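Side-chain contact in metallo-carboxypeptidase (Pseudomonas aeruginosa, PDB 4A39), which is a zinc-dependent M14 metallocarboxypeptidase of the cytosolic type, which probably removes residues from the C-termini of peptide or protein substrates: residues V254-V257 against Q258-K262. Numbering follows the deposited sequence.
Sequences VWFV and QQEMK
W255 and Q259 run side by side in the same direction, one turn apart on helix 252-264, with the indole and amide planes 59° apart. Q259 CG makes an off-centre CH-pi contact, 4.2 Å from the centroid of the W255 five-membered ring. Beyond CG the Q259 chain bends at chi2 (-64°), which carries the amide oxygen to the six-membered part of the indole: Q259 OE1 lies obliquely above the ring plane, offset toward the rim, 3.5 Å from W255 CZ2. F256 and E260 meet at a slant: E260 CG lies 3.7 Å from F256 CE1, and ring and carboxylate planes differ by 42°. On the buried side V257 CG1 touches M261 CE at 3.8 Å, while W174 of strand 171-177 packs against both residues. V254 CG1 lies alongside the extended Q258, 3.6 Å from Q258 NE2, which is hydrogen-bonded to W243 O. Beneath these pairs run i to i+4 backbone bonds, among them Q258 N to V254 O (3.0 Å). The helix is amphipathic: V257 and M261 face the central mixed sheet of the zinc carboxypeptidase domain, F256 and E260 reach its strand 157-163, M261 and Q258 also meet helix 332-340, and W255 lies on the exposed side.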
loop_
_atom_site.group_PDB
_atom_site.type_symbol
_atom_site.label_atom_id
_atom_site.label_comp_id
_atom_site.label_asym_id
_atom_site.label_seq_id
_atom_site.Cartn_x
_atom_site.Cartn_y
_atom_site.Cartn_z
ATOM N N VAL A 254 -14.448 3.253 5.411
ATOM C CA VAL A 254 -14.138 2.714 6.731
ATOM C C VAL A 254 -15.409 2.254 7.445
ATOM O O VAL A 254 -15.408 1.234 8.137
ATOM C CB VAL A 254 -13.392 3.769 7.583
ATOM C CG1 VAL A 254 -13.298 3.314 9.034
ATOM C CG2 VAL A 254 -11.990 3.975 7.011
ATOM N N TRP A 255 -16.491 3.004 7.269
ATOM C CA TRP A 255 -17.772 2.660 7.883
ATOM C C TRP A 255 -18.190 1.256 7.445
ATOM O O TRP A 255 -18.684 0.454 8.246
ATOM C CB TRP A 255 -18.833 3.688 7.471
ATOM C CG TRP A 255 -20.201 3.404 8.009
ATOM C CD1 TRP A 255 -21.153 2.597 7.453
ATOM C CD2 TRP A 255 -20.758 3.904 9.227
ATOM N NE1 TRP A 255 -22.271 2.563 8.253
ATOM C CE2 TRP A 255 -22.056 3.357 9.350
ATOM C CE3 TRP A 255 -20.288 4.761 10.230
ATOM C CZ2 TRP A 255 -22.888 3.639 10.437
ATOM C CZ3 TRP A 255 -21.117 5.043 11.312
ATOM C CH2 TRP A 255 -22.402 4.482 11.406
ATOM N N PHE A 256 -17.980 0.971 6.165
ATOM C CA PHE A 256 -18.305 -0.322 5.573
ATOM C C PHE A 256 -17.549 -1.457 6.251
ATOM O O PHE A 256 -18.149 -2.427 6.715
ATOM C CB PHE A 256 -17.963 -0.302 4.077
ATOM C CG PHE A 256 -17.902 -1.667 3.442
ATOM C CD1 PHE A 256 -19.017 -2.499 3.424
ATOM C CD2 PHE A 256 -16.726 -2.114 2.846
ATOM C CE1 PHE A 256 -18.963 -3.759 2.819
ATOM C CE2 PHE A 256 -16.662 -3.367 2.241
ATOM C CZ PHE A 256 -17.784 -4.190 2.227
ATOM N N VAL A 257 -16.229 -1.337 6.309
ATOM C CA VAL A 257 -15.416 -2.386 6.914
ATOM C C VAL A 257 -15.757 -2.634 8.376
ATOM O O VAL A 257 -15.853 -3.788 8.799
ATOM C CB VAL A 257 -13.911 -2.075 6.775
ATOM C CG1 VAL A 257 -13.084 -3.164 7.451
ATOM C CG2 VAL A 257 -13.550 -1.984 5.299
ATOM N N GLN A 258 -15.950 -1.570 9.149
ATOM C CA GLN A 258 -16.287 -1.737 10.560
ATOM C C GLN A 258 -17.609 -2.478 10.756
ATOM O O GLN A 258 -17.752 -3.252 11.700
ATOM C CB GLN A 258 -16.325 -0.382 11.274
ATOM C CG GLN A 258 -14.932 0.160 11.597
ATOM C CD GLN A 258 -14.950 1.339 12.555
ATOM O OE1 GLN A 258 -15.827 1.444 13.415
ATOM N NE2 GLN A 258 -13.961 2.220 12.427
ATOM N N GLN A 259 -18.572 -2.254 9.869
ATOM C CA GLN A 259 -19.856 -2.940 9.991
ATOM C C GLN A 259 -19.688 -4.435 9.743
ATOM O O GLN A 259 -20.290 -5.265 10.433
ATOM C CB GLN A 259 -20.872 -2.359 9.003
ATOM C CG GLN A 259 -21.327 -0.948 9.345
ATOM C CD GLN A 259 -22.077 -0.878 10.670
ATOM O OE1 GLN A 259 -22.424 0.204 11.141
ATOM N NE2 GLN A 259 -22.333 -2.035 11.272
ATOM N N GLU A 260 -18.869 -4.777 8.753
ATOM C CA GLU A 260 -18.625 -6.172 8.416
ATOM C C GLU A 260 -17.822 -6.852 9.520
ATOM O O GLU A 260 -18.039 -8.028 9.824
ATOM C CB GLU A 260 -17.880 -6.277 7.080
ATOM C CG GLU A 260 -18.696 -5.818 5.873
ATOM C CD GLU A 260 -19.991 -6.595 5.706
ATOM O OE1 GLU A 260 -19.963 -7.837 5.847
ATOM O OE2 GLU A 260 -21.035 -5.969 5.425
ATOM N N MET A 261 -16.892 -6.118 10.124
ATOM C CA MET A 261 -16.086 -6.688 11.199
ATOM C C MET A 261 -16.967 -6.994 12.401
ATOM O O MET A 261 -16.845 -8.047 13.020
ATOM C CB MET A 261 -14.972 -5.727 11.623
ATOM C CG MET A 261 -13.889 -5.503 10.582
ATOM S SD MET A 261 -12.569 -4.442 11.223
ATOM C CE MET A 261 -11.180 -4.980 10.209
ATOM N N LYS A 262 -17.863 -6.077 12.730
ATOM C CA LYS A 262 -18.746 -6.270 13.873
ATOM C C LYS A 262 -19.596 -7.522 13.734
ATOM O O LYS A 262 -19.871 -8.218 14.720
ATOM C CB LYS A 262 -19.649 -5.045 14.046
ATOM C CG LYS A 262 -18.932 -3.799 14.541
ATOM C CD LYS A 262 -19.848 -2.580 14.582
ATOM C CE LYS A 262 -19.104 -1.353 15.087
ATOM N NZ LYS A 262 -19.919 -0.114 14.958
#